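Local atomic coordinates of carboxylase (Deinococcus radiodurans, PDB entry 5H80), a protein that probably uses ATP and bicarbonate to carboxylate the biotin of a carrier domain, as the biotin carboxylase part of a single-chain bacterial enzyme. Residues H106-Y111 / V130-D135; E239-G244 / R297-F302; Q247-L252 / A286-A291; T301-V306 / E316-L321. All blocks are in the same frame, centred on the assembly; numbering follows the deposited sequence.

Interaction 1: residues H106-Y111 / V130-D135; sequences HVHPGY and VFVGPD
Val132 holds CG1 anti to its backbone N (chi1 -176°), and this lays the methyl over one face of the His108 ring. His108 CG lies roughly anti to the backbone N (chi1 -152°), which swings the imidazole beside the same valine. The pair forms a CH-pi contact, with Val132 CG1 4.0 Å from the centroid of the His108 ring and somewhat off the ring centre. The other methyl, Val132 CG2, rests 3.3 Å from Val107 O.

That carbonyl oxygen, Val107 O, also accepts the N-H of Val132 at 2.8 Å. One step back, Val107 N donates to Val130 O. These bonds join strands 106-108 and 130-131 in parallel, in a beta-alpha-beta unit of the N-terminal biotin carboxylase domain. Helix 118-126 is the connection and covers the face carrying Val107 and Phe131. On the other face the His106 ring lies alongside Val130, with His106 CD2 3.6 Å from Val130 CB. Past the strand, Pro109 is set roughly square to Phe131. Pro109 CG meets Phe131 CZ at 3.6 Å.

His108 ND1 accepts the N-H of Gly110 at 3.1 Å, and His108 NE2 bonds to Gln340 OE1 of helix 336-344. Both ring nitrogens are therefore engaged and the rotation of the imidazole is fixed. The pattern is consistent with the hydrogen sitting on NE2.

Interaction 2: residues E239-G244 / R297-F302; sequences EVQVAG and RCLGTF
Val242 and Gly300 exchange two backbone hydrogen bonds, as do Val240 with Phe302 and Gly244 with Cys298. The shortest of the six, Val240 N to Phe302 O, measures 2.7 Å. Strands 239-244 and 299-302 are antiparallel, with axes at 159°.

Val242 O takes a second donor. Gln241 NE2 reaches Val242 O at 3.2 Å, from the face of the carbonyl opposite to Gly300 N. Gln241 bends at chi2 (71°) to do this. Gln241 NE2 also donates to a water at 2.8 Å, and that water bonds Thr301 OG1 at 2.7 Å. Gln241 OE1 accepts a hydrogen bond from Arg255 NH1. A leucine here would probably leave Val242 O and the water without their amide donor and Arg255 without this acceptor.

Thr301 CG2 packs 3.5 Å from Glu239 CB. Salt bridges to Arg255 and Lys265 position the Glu239 carboxylate. On the other face Val242 CG2 lies 3.8 Å from Phe302 CD2.

The two strands are the central pair of the four-stranded sheet in the ATP-binding domain. Strand 249-256 flanks one side and strand 312-318 the other. Helix 277-293 covers the face of Val240, Val242 and Phe302. Helix 336-344 meets Gln241 and Leu299 on the opposite face.

Interaction 3: residues Q247-L252 / A286-A291; sequences QSVTHL and AALQLA
Leu288 and Val249 lose the most surface to each other's segments, and the contact is built on them. Their side chains pass each other head to tail. Val249 CG2 stands 4.1 Å from Leu288 CD2 and also lies near the backbone oxygen of Leu288. The second branch of the valine, CG1, points to the next turn of the helix. Val249 CG1 meets Ala291 CB at 3.8 Å. Val249 thus straddles two positions of helix 286-291, with one methyl for each. Its chi1 of -67° sets CG1 anti to the carbonyl carbon and spreads the two methyls in this way.

Leu288 uses both branches as well. Leu288 CD2 rests against the strand backbone, 3.6 Å from Thr250 O. Leu288 CD1 reaches on to the His251 ring, 4.1 Å from His251 CD2. The leucine leaves the helix to one side. Its chi2 of 174° carries CD1 onward to His251, while CD2 branches to Thr250 O.

His251 is the third member. Its ring is held from outside the contact: NE2 bonds to Pro358 O and ND1 to the backbone N of Trp253. The imidazole is therefore fixed as it receives Leu288 at its CD2 corner. No hydrogen bond joins the two segments. The side-chain contacts are apolar, with methyls also resting on backbone carbonyls.

Strand 249-252 runs at 144° to helix 286-291, their axes 8.5 Å apart at closest. Strand 249-256 is an outer strand of the four-stranded sheet in the ATP-binding domain. Helix 277-293 lies across that sheet, also meeting Val240 and Val242 of strand 236-245 and Phe302 of strand 299-306.

Interaction 4: residues T301-V306 / E316-L321; sequences TFEFLV and EANPRL
Glu303 N donates to Glu316 O at 2.8 Å in a nearly straight bond (167°). It belongs to a beta hairpin, strands 299-306 and 312-318, at the edge of the antiparallel sheet of the ATP-grasp type domain. Thr301 and Asn318 close the next rung with two backbone bonds, Asn318 N to Thr301 O being 2.8 Å.

Thr301, Glu303, Glu316 and Asn318 point to one face. CG anti to the carbonyl carbon (chi1 -55°) and an extended chain bring the Glu303 carboxylate alongside Glu316. Glu303 OE1 touches Glu316 CB at 3.6 Å. The Glu303 side chain runs across that of Asn318. Glu303 OE2 makes a salt bridge to Lys265 and a weak hydrogen bond to Gln322. With a leucine in place of Glu303, Lys265 would probably lose this carboxylate partner and rely more on Glu239. Glu303 and Glu316 probably correspond to the acidic pair that binds magnesium and ATP in related biotin carboxylases.

On the other face Phe302 CE1 packs 3.6 Å from Ala317 CB. Arg320, salt-bridged to Glu116, lays one guanidinium face near Asn318 CB. A water on Thr301 OG1 donates to Arg320 O at 2.7 Å.

Overall arrangement
From the N terminus, interaction 1 comes first and closes a short loop around helix 118-126 before the other three begin. Interaction 2 then closes a loop of 52 residues between 239-244 and 297-302. Interaction 3 lies wholly within that loop, packing helix 277-293 on strand 249-256. Interaction 4 starts on the strand where interaction 2 ends, sharing Thr301 and Phe302, and closes a tight hairpin. Interactions 2 and 4 thus join strands of one sheet, and interaction 3 sets a helix on it. Interaction 1 belongs to the N-terminal domain, yet Pro134 packs on Arg297 and Pro319, and Tyr111 on Leu321, so the two domains meet there.

Interaction 1: residues H106-Y111 / V130-D135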
loop_
_atom_site.group_PDB
_atom_site.type_symbol
_atom_site.label_atom_id
_atom_site.label_comp_id
_atom_site.label_asym_id
_atom_site.label_seq_id
_atom_site.Cartn_x
_atom_site.Cartn_y
_atom_site.Cartn_z
ATOM N N HIS A 106 -19.424 2.278 -21.738
ATOM C CA HIS A 106 -19.727 2.256 -20.322
ATOM C C HIS A 106 -19.573 3.668 -19.818
ATOM O O HIS A 106 -18.776 4.476 -20.310
ATOM C CB HIS A 106 -18.747 1.297 -19.542
ATOM C CG HIS A 106 -18.929 -0.126 -19.896
ATOM N ND1 HIS A 106 -18.498 -0.613 -21.091
ATOM C CD2 HIS A 106 -19.475 -1.177 -19.234
ATOM C CE1 HIS A 106 -18.798 -1.894 -21.178
ATOM N NE2 HIS A 106 -19.401 -2.256 -20.070
ATOM N N VAL A 107 -20.336 4.019 -18.778
ATOM C CA VAL A 107 -20.270 5.295 -18.092
ATOM C C VAL A 107 -20.101 5.020 -16.579
ATOM O O VAL A 107 -21.011 4.496 -15.910
ATOM C CB VAL A 107 -21.519 6.251 -18.283
ATOM C CG1 VAL A 107 -21.340 7.534 -17.533
ATOM C CG2 VAL A 107 -21.605 6.633 -19.752
ATOM N N HIS A 108 -18.903 5.367 -16.071
ATOM C CA HIS A 108 -18.654 5.415 -14.602
ATOM C C HIS A 108 -18.905 6.853 -14.029
ATOM O O HIS A 108 -18.179 7.846 -14.240
ATOM C CB HIS A 108 -17.249 4.903 -14.190
ATOM C CG HIS A 108 -17.232 4.335 -12.779
ATOM N ND1 HIS A 108 -17.860 4.991 -11.776
ATOM C CD2 HIS A 108 -16.586 3.291 -12.200
ATOM C CE1 HIS A 108 -17.736 4.299 -10.645
ATOM N NE2 HIS A 108 -16.905 3.298 -10.874
ATOM N N PRO A 109 -20.013 6.968 -13.261
ATOM C CA PRO A 109 -20.333 8.263 -12.686
ATOM C C PRO A 109 -19.586 8.690 -11.390
ATOM O O PRO A 109 -19.751 9.818 -10.879
ATOM C CB PRO A 109 -21.810 8.059 -12.391
ATOM C CG PRO A 109 -21.883 6.702 -11.930
ATOM C CD PRO A 109 -20.908 5.927 -12.749
ATOM N N GLY A 110 -18.614 7.874 -10.962
ATOM C CA GLY A 110 -18.003 8.006 -9.631
ATOM C C GLY A 110 -18.916 8.221 -8.457
ATOM O O GLY A 110 -19.766 7.431 -8.212
ATOM N N TYR A 111 -18.622 9.223 -7.618
ATOM C CA TYR A 111 -19.572 9.568 -6.565
ATOM C C TYR A 111 -19.736 11.066 -6.643
ATOM O O TYR A 111 -18.850 11.833 -7.181
ATOM C CB TYR A 111 -19.148 9.067 -5.153
ATOM C CG TYR A 111 -17.617 8.968 -4.904
ATOM C CD1 TYR A 111 -16.871 10.060 -4.759
ATOM C CD2 TYR A 111 -17.009 7.758 -4.793
ATOM C CE1 TYR A 111 -15.494 9.968 -4.524
ATOM C CE2 TYR A 111 -15.657 7.636 -4.540
ATOM C CZ TYR A 111 -14.926 8.778 -4.427
ATOM O OH TYR A 111 -13.580 8.597 -4.264
ATOM N N VAL A 130 -23.505 1.245 -20.884
ATOM C CA VAL A 130 -23.768 0.657 -19.555
ATOM C C VAL A 130 -23.340 1.615 -18.417
ATOM O O VAL A 130 -22.197 1.937 -18.259
ATOM C CB VAL A 130 -23.094 -0.740 -19.400
ATOM C CG1 VAL A 130 -23.143 -1.158 -17.917
ATOM C CG2 VAL A 130 -23.714 -1.741 -20.386
ATOM N N PHE A 131 -24.287 2.071 -17.616
ATOM C CA PHE A 131 -24.066 2.799 -16.388
ATOM C C PHE A 131 -23.476 1.887 -15.315
ATOM O O PHE A 131 -24.067 0.809 -14.982
ATOM C CB PHE A 131 -25.463 3.278 -15.905
ATOM C CG PHE A 131 -25.419 4.236 -14.772
ATOM C CD1 PHE A 131 -25.120 5.594 -14.913
ATOM C CD2 PHE A 131 -25.602 3.739 -13.473
ATOM C CE1 PHE A 131 -25.095 6.470 -13.855
ATOM C CE2 PHE A 131 -25.614 4.598 -12.416
ATOM C CZ PHE A 131 -25.386 5.976 -12.570
ATOM N N VAL A 132 -22.341 2.358 -14.758
ATOM C CA VAL A 132 -21.627 1.613 -13.698
ATOM C C VAL A 132 -22.310 1.893 -12.362
ATOM O O VAL A 132 -21.905 2.823 -11.698
ATOM C CB VAL A 132 -20.165 1.822 -13.651
ATOM C CG1 VAL A 132 -19.538 0.913 -12.555
ATOM C CG2 VAL A 132 -19.440 1.739 -14.998
ATOM N N GLY A 133 -23.348 1.086 -12.062
ATOM C CA GLY A 133 -24.239 1.267 -10.924
ATOM C C GLY A 133 -25.461 0.322 -11.013
ATOM O O GLY A 133 -25.622 -0.339 -12.053
ATOM N N PRO A 134 -26.295 0.264 -9.954
ATOM C CA PRO A 134 -27.510 -0.552 -9.937
ATOM C C PRO A 134 -28.493 0.043 -10.951
ATOM O O PRO A 134 -28.184 1.132 -11.557
ATOM C CB PRO A 134 -27.985 -0.478 -8.506
ATOM C CG PRO A 134 -27.525 0.782 -8.049
ATOM C CD PRO A 134 -26.207 1.073 -8.737
ATOM N N ASP A 135 -29.601 -0.731 -11.115
ATOM C CA ASP A 135 -30.655 -0.380 -12.106
ATOM C C ASP A 135 -31.295 0.914 -11.683
ATOM O O ASP A 135 -31.339 1.199 -10.510
ATOM C CB ASP A 135 -31.631 -1.515 -12.473
ATOM C CG ASP A 135 -32.484 -1.933 -11.383
ATOM O OD1 ASP A 135 -32.781 -1.139 -10.448
ATOM O OD2 ASP A 135 -32.954 -3.098 -11.485
#

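Interaction 2: residues E239-G244 / R297-F302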
loop_
_atom_site.group_PDB
_atom_site.type_symbol
_atom_site.label_atom_id
_atom_site.label_comp_id
_atom_site.label_asym_id
_atom_site.label_seq_id
_atom_site.Cartn_x
_atom_site.Cartn_y
_atom_site.Cartn_z
ATOM N N GLU A 239 -21.406 1.826 8.772
ATOM C CA GLU A 239 -21.980 1.608 7.436
ATOM C C GLU A 239 -21.434 0.292 6.953
ATOM O O GLU A 239 -20.294 -0.055 7.256
ATOM C CB GLU A 239 -21.666 2.693 6.445
ATOM C CG GLU A 239 -20.144 2.927 6.100
ATOM C CD GLU A 239 -19.884 4.223 5.322
ATOM O OE1 GLU A 239 -20.748 5.149 5.302
ATOM O OE2 GLU A 239 -18.832 4.336 4.704
ATOM N N VAL A 240 -22.203 -0.336 6.129
ATOM C CA VAL A 240 -21.833 -1.666 5.610
ATOM C C VAL A 240 -21.624 -1.630 4.137
ATOM O O VAL A 240 -22.458 -1.174 3.406
ATOM C CB VAL A 240 -22.900 -2.765 5.965
ATOM C CG1 VAL A 240 -22.554 -4.005 5.268
ATOM C CG2 VAL A 240 -23.088 -2.947 7.454
ATOM N N GLN A 241 -20.456 -2.126 3.639
ATOM C CA GLN A 241 -20.203 -2.254 2.225
ATOM C C GLN A 241 -20.818 -3.513 1.651
ATOM O O GLN A 241 -20.455 -4.647 2.131
ATOM C CB GLN A 241 -18.659 -2.335 2.026
ATOM C CG GLN A 241 -18.283 -2.446 0.600
ATOM C CD GLN A 241 -18.531 -1.112 -0.212
ATOM O OE1 GLN A 241 -17.930 -0.119 0.042
ATOM N NE2 GLN A 241 -19.615 -1.143 -1.092
ATOM N N VAL A 242 -21.731 -3.302 0.701
ATOM C CA VAL A 242 -22.309 -4.315 -0.130
ATOM C C VAL A 242 -21.867 -4.378 -1.569
ATOM O O VAL A 242 -21.474 -3.428 -2.221
ATOM C CB VAL A 242 -23.857 -4.280 -0.016
ATOM C CG1 VAL A 242 -24.555 -5.246 -0.948
ATOM C CG2 VAL A 242 -24.264 -4.559 1.437
ATOM N N ALA A 243 -21.937 -5.583 -2.065
ATOM C CA ALA A 243 -21.793 -5.878 -3.457
ATOM C C ALA A 243 -22.805 -6.899 -3.867
ATOM O O ALA A 243 -23.055 -7.915 -3.157
ATOM C CB ALA A 243 -20.334 -6.444 -3.791
ATOM N N GLY A 244 -23.176 -6.828 -5.119
ATOM C CA GLY A 244 -24.086 -7.792 -5.779
ATOM C C GLY A 244 -23.932 -7.991 -7.244
ATOM O O GLY A 244 -23.387 -7.149 -7.977
ATOM N N ARG A 297 -27.191 -4.955 -7.920
ATOM C CA ARG A 297 -26.047 -5.135 -8.791
ATOM C C ARG A 297 -25.110 -3.938 -8.652
ATOM O O ARG A 297 -25.518 -2.786 -8.545
ATOM C CB ARG A 297 -26.448 -5.410 -10.271
ATOM C CG ARG A 297 -25.246 -5.928 -11.184
ATOM C CD ARG A 297 -25.670 -6.165 -12.623
ATOM N NE ARG A 297 -26.720 -7.156 -12.772
ATOM C CZ ARG A 297 -26.609 -8.395 -13.250
ATOM N NH1 ARG A 297 -27.723 -9.172 -13.307
ATOM N NH2 ARG A 297 -25.422 -8.917 -13.654
ATOM N N CYS A 298 -23.809 -4.299 -8.519
ATOM C CA CYS A 298 -22.617 -3.409 -8.380
ATOM C C CYS A 298 -22.426 -3.132 -6.893
ATOM O O CYS A 298 -22.657 -4.090 -6.124
ATOM C CB CYS A 298 -22.611 -2.166 -9.273
ATOM S SG CYS A 298 -22.852 -2.532 -10.984
ATOM N N LEU A 299 -21.947 -1.952 -6.512
ATOM C CA LEU A 299 -21.674 -1.593 -5.155
ATOM C C LEU A 299 -22.708 -0.688 -4.521
ATOM O O LEU A 299 -23.130 0.278 -5.156
ATOM C CB LEU A 299 -20.282 -0.976 -4.969
ATOM C CG LEU A 299 -18.995 -1.663 -5.417
ATOM C CD1 LEU A 299 -17.743 -0.819 -5.146
ATOM C CD2 LEU A 299 -18.874 -3.063 -4.827
ATOM N N GLY A 300 -22.857 -0.762 -3.188
ATOM C CA GLY A 300 -23.699 0.156 -2.477
ATOM C C GLY A 300 -23.343 0.112 -1.009
ATOM O O GLY A 300 -22.718 -0.937 -0.631
ATOM N N THR A 301 -23.651 1.150 -0.251
ATOM C CA THR A 301 -23.338 1.197 1.152
ATOM C C THR A 301 -24.700 1.440 1.887
ATOM O O THR A 301 -25.440 2.274 1.423
ATOM C CB THR A 301 -22.383 2.266 1.458
ATOM O OG1 THR A 301 -21.147 2.019 0.757
ATOM C CG2 THR A 301 -22.138 2.506 2.956
ATOM N N PHE A 302 -24.906 0.784 3.024
ATOM C CA PHE A 302 -26.014 0.986 3.900
ATOM C C PHE A 302 -25.459 1.579 5.210
ATOM O O PHE A 302 -24.623 0.926 5.905
ATOM C CB PHE A 302 -26.709 -0.318 4.096
ATOM C CG PHE A 302 -27.295 -0.832 2.872
ATOM C CD1 PHE A 302 -28.594 -0.409 2.507
ATOM C CD2 PHE A 302 -26.535 -1.567 1.940
ATOM C CE1 PHE A 302 -29.165 -0.828 1.306
ATOM C CE2 PHE A 302 -27.091 -1.934 0.703
ATOM C CZ PHE A 302 -28.413 -1.590 0.421
HETATM O O HOH W 1 -20.615 1.384 -1.815
#

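Interaction 3: residues Q247-L252 / A286-A291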
loop_
_atom_site.group_PDB
_atom_site.type_symbol
_atom_site.label_atom_id
_atom_site.label_comp_id
_atom_site.label_asym_id
_atom_site.label_seq_id
_atom_site.Cartn_x
_atom_site.Cartn_y
_atom_site.Cartn_z
ATOM N N GLN A 247 -28.092 -11.559 -8.756
ATOM C CA GLN A 247 -28.651 -12.828 -8.302
ATOM C C GLN A 247 -28.394 -13.057 -6.872
ATOM O O GLN A 247 -29.218 -13.657 -6.208
ATOM C CB GLN A 247 -28.083 -13.987 -9.109
ATOM C CG GLN A 247 -28.165 -13.839 -10.630
ATOM C CD GLN A 247 -27.587 -15.042 -11.354
ATOM O OE1 GLN A 247 -28.313 -15.979 -11.636
ATOM N NE2 GLN A 247 -26.263 -15.034 -11.626
ATOM N N SER A 248 -27.214 -12.620 -6.402
ATOM C CA SER A 248 -26.679 -12.768 -5.076
ATOM C C SER A 248 -26.107 -11.480 -4.567
ATOM O O SER A 248 -25.796 -10.600 -5.339
ATOM C CB SER A 248 -25.470 -13.704 -5.134
ATOM O OG SER A 248 -25.882 -15.030 -5.261
ATOM N N VAL A 249 -25.945 -11.436 -3.242
ATOM C CA VAL A 249 -25.408 -10.324 -2.586
ATOM C C VAL A 249 -24.342 -10.872 -1.576
ATOM O O VAL A 249 -24.400 -12.003 -1.005
ATOM C CB VAL A 249 -26.540 -9.442 -1.905
ATOM C CG1 VAL A 249 -27.410 -8.791 -2.965
ATOM C CG2 VAL A 249 -27.295 -10.251 -0.846
ATOM N N THR A 250 -23.375 -9.988 -1.327
ATOM C CA THR A 250 -22.363 -10.180 -0.332
ATOM C C THR A 250 -21.934 -8.861 0.290
ATOM O O THR A 250 -22.537 -7.783 0.017
ATOM C CB THR A 250 -21.189 -10.965 -0.934
ATOM O OG1 THR A 250 -20.366 -11.512 0.085
ATOM C CG2 THR A 250 -20.354 -10.041 -1.831
ATOM N N HIS A 251 -20.924 -8.904 1.155
ATOM C CA HIS A 251 -20.499 -7.817 1.961
ATOM C C HIS A 251 -18.967 -7.839 2.130
ATOM O O HIS A 251 -18.319 -8.877 2.005
ATOM C CB HIS A 251 -21.197 -7.723 3.274
ATOM C CG HIS A 251 -20.766 -8.782 4.272
ATOM N ND1 HIS A 251 -19.664 -8.679 5.074
ATOM C CD2 HIS A 251 -21.259 -10.027 4.493
ATOM C CE1 HIS A 251 -19.559 -9.778 5.840
ATOM N NE2 HIS A 251 -20.453 -10.619 5.426
ATOM N N LEU A 252 -18.449 -6.676 2.357
ATOM C CA LEU A 252 -17.019 -6.427 2.822
ATOM C C LEU A 252 -17.008 -5.817 4.250
ATOM O O LEU A 252 -16.231 -4.873 4.526
ATOM C CB LEU A 252 -16.159 -5.656 1.813
ATOM C CG LEU A 252 -15.704 -6.336 0.544
ATOM C CD1 LEU A 252 -14.995 -7.673 0.847
ATOM C CD2 LEU A 252 -16.887 -6.470 -0.311
ATOM N N ALA A 286 -28.967 -6.757 8.299
ATOM C CA ALA A 286 -29.857 -5.668 7.810
ATOM C C ALA A 286 -29.495 -5.176 6.424
ATOM O O ALA A 286 -30.329 -5.127 5.498
ATOM C CB ALA A 286 -29.906 -4.455 8.770
ATOM N N ALA A 287 -28.167 -4.874 6.200
ATOM C CA ALA A 287 -27.725 -4.447 4.932
ATOM C C ALA A 287 -27.933 -5.498 3.809
ATOM O O ALA A 287 -28.350 -5.196 2.702
ATOM C CB ALA A 287 -26.247 -4.016 5.118
ATOM N N LEU A 288 -27.613 -6.760 4.072
ATOM C CA LEU A 288 -27.864 -7.840 3.174
ATOM C C LEU A 288 -29.346 -8.079 2.774
ATOM O O LEU A 288 -29.584 -8.281 1.606
ATOM C CB LEU A 288 -27.233 -9.116 3.679
ATOM C CG LEU A 288 -25.659 -9.234 3.730
ATOM C CD1 LEU A 288 -25.280 -10.518 4.408
ATOM C CD2 LEU A 288 -25.003 -9.059 2.315
ATOM N N GLN A 289 -30.279 -7.894 3.709
ATOM C CA GLN A 289 -31.774 -7.935 3.492
ATOM C C GLN A 289 -32.233 -6.817 2.556
ATOM O O GLN A 289 -32.825 -7.133 1.576
ATOM C CB GLN A 289 -32.536 -7.733 4.802
ATOM C CG GLN A 289 -32.471 -8.899 5.770
ATOM C CD GLN A 289 -33.329 -8.639 6.977
ATOM O OE1 GLN A 289 -32.882 -8.058 8.032
ATOM N NE2 GLN A 289 -34.634 -8.886 6.782
ATOM N N LEU A 290 -31.787 -5.586 2.770
ATOM C CA LEU A 290 -32.067 -4.463 1.906
ATOM C C LEU A 290 -31.583 -4.733 0.489
ATOM O O LEU A 290 -32.277 -4.534 -0.501
ATOM C CB LEU A 290 -31.407 -3.225 2.463
ATOM C CG LEU A 290 -32.056 -2.793 3.744
ATOM C CD1 LEU A 290 -31.200 -1.759 4.431
ATOM C CD2 LEU A 290 -33.466 -2.273 3.511
ATOM N N ALA A 291 -30.338 -5.208 0.374
ATOM C CA ALA A 291 -29.729 -5.368 -0.952
ATOM C C ALA A 291 -30.393 -6.521 -1.743
ATOM O O ALA A 291 -30.673 -6.461 -2.952
ATOM C CB ALA A 291 -28.269 -5.788 -0.723
#

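Interaction 4: residues T301-V306 / E316-L321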
loop_
_atom_site.group_PDB
_atom_site.type_symbol
_atom_site.label_atom_id
_atom_site.label_comp_id
_atom_site.label_asym_id
_atom_site.label_seq_id
_atom_site.Cartn_x
_atom_site.Cartn_y
_atom_site.Cartn_z
ATOM N N THR A 301 -23.651 1.150 -0.251
ATOM C CA THR A 301 -23.338 1.197 1.152
ATOM C C THR A 301 -24.700 1.440 1.887
ATOM O O THR A 301 -25.440 2.274 1.423
ATOM C CB THR A 301 -22.383 2.266 1.458
ATOM O OG1 THR A 301 -21.147 2.019 0.757
ATOM C CG2 THR A 301 -22.138 2.506 2.956
ATOM N N PHE A 302 -24.906 0.784 3.024
ATOM C CA PHE A 302 -26.014 0.986 3.900
ATOM C C PHE A 302 -25.459 1.579 5.210
ATOM O O PHE A 302 -24.623 0.926 5.905
ATOM C CB PHE A 302 -26.709 -0.318 4.096
ATOM C CG PHE A 302 -27.295 -0.832 2.872
ATOM C CD1 PHE A 302 -28.594 -0.409 2.507
ATOM C CD2 PHE A 302 -26.535 -1.567 1.940
ATOM C CE1 PHE A 302 -29.165 -0.828 1.306
ATOM C CE2 PHE A 302 -27.091 -1.934 0.703
ATOM C CZ PHE A 302 -28.413 -1.590 0.421
ATOM N N GLU A 303 -25.920 2.775 5.513
ATOM C CA GLU A 303 -25.479 3.652 6.640
ATOM C C GLU A 303 -26.443 3.465 7.870
ATOM O O GLU A 303 -27.664 3.421 7.703
ATOM C CB GLU A 303 -25.297 5.097 6.329
ATOM C CG GLU A 303 -24.364 5.307 5.177
ATOM C CD GLU A 303 -24.169 6.801 4.869
ATOM O OE1 GLU A 303 -24.898 7.630 5.469
ATOM O OE2 GLU A 303 -23.291 7.115 4.065
ATOM N N PHE A 304 -25.851 3.369 9.038
ATOM C CA PHE A 304 -26.618 3.259 10.282
ATOM C C PHE A 304 -26.037 4.175 11.362
ATOM O O PHE A 304 -24.844 4.481 11.378
ATOM C CB PHE A 304 -26.567 1.818 10.819
ATOM C CG PHE A 304 -27.050 0.801 9.898
ATOM C CD1 PHE A 304 -28.386 0.322 9.920
ATOM C CD2 PHE A 304 -26.178 0.199 8.942
ATOM C CE1 PHE A 304 -28.832 -0.638 9.138
ATOM C CE2 PHE A 304 -26.658 -0.833 8.065
ATOM C CZ PHE A 304 -28.019 -1.231 8.126
ATOM N N LEU A 305 -26.915 4.599 12.276
ATOM C CA LEU A 305 -26.534 5.130 13.567
ATOM C C LEU A 305 -26.737 4.016 14.602
ATOM O O LEU A 305 -27.758 3.285 14.608
ATOM C CB LEU A 305 -27.360 6.370 13.981
ATOM C CG LEU A 305 -27.230 7.596 13.045
ATOM C CD1 LEU A 305 -28.137 8.696 13.585
ATOM C CD2 LEU A 305 -25.783 7.967 12.924
ATOM N N VAL A 306 -25.714 3.852 15.458
ATOM C CA VAL A 306 -25.670 2.813 16.397
ATOM C C VAL A 306 -25.371 3.348 17.828
ATOM O O VAL A 306 -24.417 4.146 18.051
ATOM C CB VAL A 306 -24.530 1.764 15.960
ATOM C CG1 VAL A 306 -24.452 0.584 16.942
ATOM C CG2 VAL A 306 -24.703 1.258 14.530
ATOM N N GLU A 316 -29.430 5.656 5.583
ATOM C CA GLU A 316 -29.204 6.013 4.146
ATOM C C GLU A 316 -28.681 4.819 3.437
ATOM O O GLU A 316 -27.768 4.129 3.984
ATOM C CB GLU A 316 -28.152 7.167 3.991
ATOM C CG GLU A 316 -28.087 7.875 2.647
ATOM C CD GLU A 316 -28.729 9.255 2.605
ATOM O OE1 GLU A 316 -29.283 9.703 3.659
ATOM O OE2 GLU A 316 -28.600 9.900 1.510
ATOM N N ALA A 317 -29.147 4.654 2.197
ATOM C CA ALA A 317 -28.617 3.675 1.275
ATOM C C ALA A 317 -27.944 4.474 0.144
ATOM O O ALA A 317 -28.559 5.345 -0.516
ATOM C CB ALA A 317 -29.659 2.726 0.793
ATOM N N ASN A 318 -26.618 4.372 0.025
ATOM C CA ASN A 318 -25.911 5.092 -1.031
ATOM C C ASN A 318 -25.608 4.110 -2.136
ATOM O O ASN A 318 -24.677 3.247 -2.003
ATOM C CB ASN A 318 -24.605 5.731 -0.525
ATOM C CG ASN A 318 -24.788 6.543 0.740
ATOM O OD1 ASN A 318 -24.126 6.321 1.774
ATOM N ND2 ASN A 318 -25.612 7.476 0.671
ATOM N N PRO A 319 -26.325 4.226 -3.246
ATOM C CA PRO A 319 -26.279 3.189 -4.266
ATOM C C PRO A 319 -25.103 3.383 -5.259
ATOM O O PRO A 319 -25.343 3.465 -6.509
ATOM C CB PRO A 319 -27.649 3.367 -4.969
ATOM C CG PRO A 319 -27.851 4.831 -4.928
ATOM C CD PRO A 319 -27.260 5.323 -3.604
ATOM N N ARG A 320 -23.895 3.473 -4.739
ATOM C CA ARG A 320 -22.724 3.892 -5.512
ATOM C C ARG A 320 -21.482 3.537 -4.748
ATOM O O ARG A 320 -21.622 3.225 -3.586
ATOM C CB ARG A 320 -22.773 5.405 -5.748
ATOM C CG ARG A 320 -23.230 6.204 -4.526
ATOM C CD ARG A 320 -22.928 7.646 -4.651
ATOM N NE ARG A 320 -23.300 8.400 -3.425
ATOM C CZ ARG A 320 -22.473 8.577 -2.378
ATOM N NH1 ARG A 320 -21.176 8.082 -2.378
ATOM N NH2 ARG A 320 -22.872 9.280 -1.325
ATOM N N LEU A 321 -20.328 3.733 -5.405
ATOM C CA LEU A 321 -19.030 3.849 -4.765
ATOM C C LEU A 321 -19.052 4.976 -3.755
ATOM O O LEU A 321 -19.768 5.979 -3.914
ATOM C CB LEU A 321 -17.912 4.088 -5.757
ATOM C CG LEU A 321 -16.421 4.034 -5.330
ATOM C CD1 LEU A 321 -16.033 2.612 -4.939
ATOM C CD2 LEU A 321 -15.584 4.529 -6.465
HETATM O O HOH W 1 -20.615 1.384 -1.815
#